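Local coordinates for alpha-amylase (Eisenia fetida, PDB 6M4K), which probably hydrolyses internal alpha-1,4-glucosidic linkages of starch-like polysaccharides, as a calcium-binding alpha-amylase of glycosyl hydrolase family 13, at residues Y72-R85 with V181-V194. Sequence-based numbering, arbitrary orientation.
Sequences YTMNSRSGSETQFR and VEAEFANRLIGWGV. With SO4 (sulfate ion), chain G.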
# COMPACT_ATOMS: atom_id res chain seq x y z
N TYR A 72 20.30 -0.88 -12.42
CA TYR A 72 19.90 -1.76 -11.33
C TYR A 72 20.95 -1.84 -10.23
O TYR A 72 20.90 -2.75 -9.40
CB TYR A 72 19.49 -3.13 -11.87
CG TYR A 72 18.41 -3.03 -12.93
CD1 TYR A 72 17.10 -2.70 -12.60
CD2 TYR A 72 18.72 -3.24 -14.27
CE1 TYR A 72 16.12 -2.59 -13.58
CE2 TYR A 72 17.75 -3.14 -15.26
CZ TYR A 72 16.45 -2.82 -14.91
OH TYR A 72 15.49 -2.72 -15.90
N THR A 73 21.89 -0.89 -10.18
CA THR A 73 22.67 -0.74 -8.96
C THR A 73 21.76 -0.23 -7.85
O THR A 73 20.60 0.12 -8.08
CB THR A 73 23.87 0.19 -9.17
OG1 THR A 73 23.42 1.55 -9.27
CG2 THR A 73 24.63 -0.21 -10.43
N MET A 74 22.28 -0.20 -6.63
CA MET A 74 21.44 -0.07 -5.44
C MET A 74 21.79 1.14 -4.58
O MET A 74 21.71 1.10 -3.36
CB MET A 74 21.45 -1.36 -4.64
CG MET A 74 20.65 -2.47 -5.34
SD MET A 74 18.88 -2.11 -5.33
CE MET A 74 18.57 -2.35 -3.58
N ASN A 75 22.13 2.25 -5.22
CA ASN A 75 22.32 3.53 -4.54
C ASN A 75 21.19 4.46 -4.99
O ASN A 75 21.08 4.77 -6.18
CB ASN A 75 23.67 4.12 -4.92
CG ASN A 75 24.12 5.24 -4.01
OD1 ASN A 75 23.61 5.42 -2.90
ND2 ASN A 75 25.11 6.00 -4.46
N SER A 76 20.34 4.86 -4.04
CA SER A 76 19.11 5.60 -4.32
C SER A 76 19.01 6.77 -3.33
O SER A 76 19.81 6.91 -2.40
CB SER A 76 17.88 4.71 -4.15
OG SER A 76 17.68 4.40 -2.77
N ARG A 77 17.95 7.56 -3.50
CA ARG A 77 17.70 8.65 -2.57
C ARG A 77 17.59 8.16 -1.13
O ARG A 77 17.97 8.87 -0.20
CB ARG A 77 16.43 9.39 -2.96
CG ARG A 77 16.18 10.62 -2.11
CD ARG A 77 14.95 11.38 -2.53
NE ARG A 77 14.91 12.66 -1.81
CZ ARG A 77 14.28 13.74 -2.25
NH1 ARG A 77 13.58 13.73 -3.38
NH2 ARG A 77 14.37 14.87 -1.55
N SER A 78 17.06 6.95 -0.92
CA SER A 78 16.92 6.45 0.44
C SER A 78 18.23 6.00 1.08
O SER A 78 18.26 5.81 2.30
CB SER A 78 15.93 5.29 0.50
OG SER A 78 14.59 5.73 0.35
N GLY A 79 19.28 5.81 0.29
CA GLY A 79 20.56 5.44 0.86
C GLY A 79 21.35 4.50 -0.02
O GLY A 79 20.93 4.18 -1.14
N SER A 80 22.52 4.10 0.48
CA SER A 80 23.47 3.30 -0.28
C SER A 80 23.09 1.82 -0.23
O SER A 80 22.21 1.39 0.52
CB SER A 80 24.86 3.45 0.33
OG SER A 80 24.84 2.89 1.63
N GLU A 81 23.79 1.03 -1.05
CA GLU A 81 23.63 -0.42 -0.97
C GLU A 81 23.93 -0.93 0.43
O GLU A 81 23.21 -1.80 0.95
CB GLU A 81 24.54 -1.09 -2.00
CG GLU A 81 24.50 -2.60 -1.90
CD GLU A 81 25.49 -3.28 -2.82
OE1 GLU A 81 25.58 -2.89 -4.01
OE2 GLU A 81 26.20 -4.19 -2.35
N THR A 82 24.99 -0.41 1.06
CA THR A 82 25.32 -0.82 2.42
C THR A 82 24.17 -0.54 3.38
O THR A 82 23.81 -1.38 4.20
CB THR A 82 26.59 -0.10 2.88
OG1 THR A 82 27.71 -0.68 2.21
CG2 THR A 82 26.78 -0.23 4.38
N GLN A 83 23.57 0.65 3.27
CA GLN A 83 22.46 0.99 4.14
C GLN A 83 21.23 0.13 3.85
O GLN A 83 20.52 -0.27 4.78
CB GLN A 83 22.16 2.48 4.05
CG GLN A 83 23.27 3.33 4.64
CD GLN A 83 23.09 4.80 4.33
OE1 GLN A 83 22.77 5.17 3.20
NE2 GLN A 83 23.33 5.64 5.32
N PHE A 84 20.99 -0.17 2.57
CA PHE A 84 19.88 -1.06 2.20
C PHE A 84 20.05 -2.44 2.84
O PHE A 84 19.11 -2.99 3.42
CB PHE A 84 19.78 -1.18 0.68
CG PHE A 84 18.60 -2.00 0.21
CD1 PHE A 84 17.36 -1.41 0.05
CD2 PHE A 84 18.73 -3.37 -0.03
CE1 PHE A 84 16.25 -2.17 -0.35
CE2 PHE A 84 17.64 -4.13 -0.42
CZ PHE A 84 16.40 -3.53 -0.59
N ARG A 85 21.26 -2.98 2.77
CA ARG A 85 21.49 -4.33 3.28
C ARG A 85 21.45 -4.36 4.80
O ARG A 85 20.94 -5.32 5.38
CB ARG A 85 22.80 -4.87 2.71
CG ARG A 85 22.67 -5.06 1.22
CD ARG A 85 23.97 -5.42 0.58
NE ARG A 85 24.31 -6.82 0.78
CZ ARG A 85 25.20 -7.47 0.04
NH1 ARG A 85 25.82 -6.84 -0.95
NH2 ARG A 85 25.47 -8.74 0.29
N VAL A 181 18.09 -9.64 -17.43
CA VAL A 181 18.60 -8.50 -16.67
C VAL A 181 17.69 -8.18 -15.49
O VAL A 181 18.15 -7.93 -14.37
CB VAL A 181 18.78 -7.29 -17.60
CG1 VAL A 181 18.88 -6.01 -16.80
CG2 VAL A 181 20.02 -7.49 -18.47
N GLU A 182 16.38 -8.16 -15.74
CA GLU A 182 15.45 -7.80 -14.67
C GLU A 182 15.39 -8.89 -13.60
O GLU A 182 15.33 -8.59 -12.41
CB GLU A 182 14.08 -7.46 -15.26
CG GLU A 182 14.17 -6.18 -16.10
CD GLU A 182 12.84 -5.64 -16.54
OE1 GLU A 182 11.93 -6.44 -16.82
OE2 GLU A 182 12.72 -4.39 -16.63
N ALA A 183 15.46 -10.16 -14.01
CA ALA A 183 15.52 -11.23 -13.03
C ALA A 183 16.81 -11.20 -12.22
O ALA A 183 16.80 -11.54 -11.04
CB ALA A 183 15.34 -12.59 -13.71
N GLU A 184 17.93 -10.81 -12.84
CA GLU A 184 19.17 -10.71 -12.08
C GLU A 184 19.04 -9.68 -10.98
O GLU A 184 19.51 -9.89 -9.86
CB GLU A 184 20.34 -10.34 -13.00
CG GLU A 184 21.73 -10.33 -12.32
CD GLU A 184 21.99 -9.10 -11.45
OE1 GLU A 184 21.50 -8.00 -11.79
OE2 GLU A 184 22.70 -9.22 -10.42
N PHE A 185 18.43 -8.53 -11.30
CA PHE A 185 18.17 -7.49 -10.31
C PHE A 185 17.32 -8.03 -9.16
O PHE A 185 17.71 -7.94 -7.99
CB PHE A 185 17.46 -6.34 -11.03
CG PHE A 185 16.83 -5.31 -10.13
CD1 PHE A 185 17.56 -4.66 -9.15
CD2 PHE A 185 15.50 -4.97 -10.29
CE1 PHE A 185 16.96 -3.69 -8.34
CE2 PHE A 185 14.89 -4.02 -9.50
CZ PHE A 185 15.63 -3.37 -8.52
N ALA A 186 16.18 -8.63 -9.49
CA ALA A 186 15.32 -9.17 -8.45
C ALA A 186 16.02 -10.25 -7.64
O ALA A 186 15.91 -10.29 -6.41
CB ALA A 186 14.03 -9.70 -9.07
N ASN A 187 16.77 -11.14 -8.30
CA ASN A 187 17.45 -12.22 -7.59
C ASN A 187 18.55 -11.72 -6.67
O ASN A 187 18.81 -12.32 -5.63
CB ASN A 187 18.01 -13.24 -8.58
CG ASN A 187 16.96 -14.20 -9.06
OD1 ASN A 187 16.00 -14.46 -8.34
ND2 ASN A 187 17.13 -14.74 -10.27
N ARG A 188 19.24 -10.65 -7.06
CA ARG A 188 20.26 -10.08 -6.19
C ARG A 188 19.62 -9.60 -4.89
O ARG A 188 20.12 -9.88 -3.79
CB ARG A 188 20.98 -8.94 -6.92
CG ARG A 188 22.09 -8.25 -6.14
CD ARG A 188 23.06 -7.47 -7.05
NE ARG A 188 22.47 -7.16 -8.35
CZ ARG A 188 22.05 -5.94 -8.71
NH1 ARG A 188 22.18 -4.92 -7.87
NH2 ARG A 188 21.50 -5.75 -9.90
N LEU A 189 18.46 -8.95 -5.01
CA LEU A 189 17.78 -8.45 -3.82
C LEU A 189 17.22 -9.60 -2.98
O LEU A 189 17.33 -9.57 -1.74
CB LEU A 189 16.70 -7.44 -4.21
CG LEU A 189 17.19 -6.00 -4.41
CD1 LEU A 189 18.39 -5.88 -5.36
CD2 LEU A 189 16.05 -5.13 -4.88
N ILE A 190 16.64 -10.62 -3.62
CA ILE A 190 16.19 -11.80 -2.89
C ILE A 190 17.36 -12.42 -2.13
O ILE A 190 17.23 -12.78 -0.95
CB ILE A 190 15.53 -12.80 -3.85
CG1 ILE A 190 14.19 -12.26 -4.35
CG2 ILE A 190 15.31 -14.14 -3.15
CD1 ILE A 190 13.63 -13.04 -5.52
N GLY A 191 18.53 -12.48 -2.76
CA GLY A 191 19.68 -13.07 -2.10
C GLY A 191 20.10 -12.33 -0.85
O GLY A 191 20.59 -12.93 0.10
N TRP A 192 19.91 -11.01 -0.83
CA TRP A 192 20.21 -10.22 0.36
C TRP A 192 19.16 -10.36 1.45
O TRP A 192 19.42 -9.96 2.59
CB TRP A 192 20.33 -8.74 -0.00
CG TRP A 192 21.42 -8.43 -0.97
CD1 TRP A 192 22.46 -9.24 -1.34
CD2 TRP A 192 21.58 -7.21 -1.71
NE1 TRP A 192 23.25 -8.59 -2.26
CE2 TRP A 192 22.73 -7.34 -2.50
CE3 TRP A 192 20.85 -6.01 -1.77
CZ2 TRP A 192 23.18 -6.33 -3.35
CZ3 TRP A 192 21.30 -5.01 -2.61
CH2 TRP A 192 22.45 -5.17 -3.39
N GLY A 193 17.99 -10.91 1.15
CA GLY A 193 16.96 -11.10 2.16
C GLY A 193 15.65 -10.40 1.86
O GLY A 193 14.74 -10.47 2.70
N VAL A 194 15.50 -9.76 0.70
CA VAL A 194 14.21 -9.16 0.37
C VAL A 194 13.16 -10.26 0.26
O VAL A 194 13.43 -11.36 -0.24
CB VAL A 194 14.35 -8.35 -0.93
CG1 VAL A 194 12.99 -7.95 -1.49
CG2 VAL A 194 15.19 -7.11 -0.66
S SO4 G . 21.36 8.82 6.36
O1 SO4 G . 21.38 8.32 4.99
O2 SO4 G . 20.30 8.11 7.06
O3 SO4 G . 21.02 10.24 6.36
O4 SO4 G . 22.65 8.59 6.99
O HOH W 1 21.06 -7.79 3.57
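In the TIM barrel of this family 13 amylase, two outer helices that precede neighbouring strands meet here, with Arg85 of helix 81-93 lying on Trp192 near the C-terminal end of its helix. The Arg85 guanidinium stacks flat on the indole, planes 13° apart, a cation-pi contact with CZ 3.5 Å from the centroid of the Trp192 five-membered ring. Arg85 CD makes a CH-pi contact over the six-membered ring. A bend at chi3 (78°) of Arg85 folds the chain down along the indole. Glu81 OE2 holds the guanidinium from its edge by a salt bridge to Arg85 NH1 (3.0 Å). The other face of the indole is backed by Arg188 O of its own helix. Phe84 CD2 meets the indole edge at Trp192 CE3 (3.8 Å), and Met74 CG passes alongside, 3.8 Å from Trp192 CZ3. Were Trp192 an alanine, the Arg85 guanidinium would probably lose its stacking surface and a gap would open beside Met74 and Phe84. Met74 CE sits over the centre of the Phe84 ring, while Met74 SD lies at the edge of the Phe185 ring, 3.9 Å from Phe185 CE1, a Met-aromatic contact. Arg188 grips the backbone of the loop leading into helix 81-93 end-on: NH1 (2.9 Å) and NH2 (3.1 Å) both donate to Tyr72 O. Glu184 binds Arg188 side-on through NE and NH2, which fixes the guanidinium plane. Tyr72 CD1 rests over one face of Phe185, 3.6 Å from Phe185 CG, and Tyr72 OH is hydrogen-bonded to Tyr133 OH. Ser80 and Gln83 form a capping box at the start of helix 81-93, and Gly193, with positive phi, forms a Schellman motif. Beneath, Phe84, Leu189 and Val194 pack on Val100 of strand 97-102, and Ala186 and Ile190 on Phe197 of the adjacent strand 196-199.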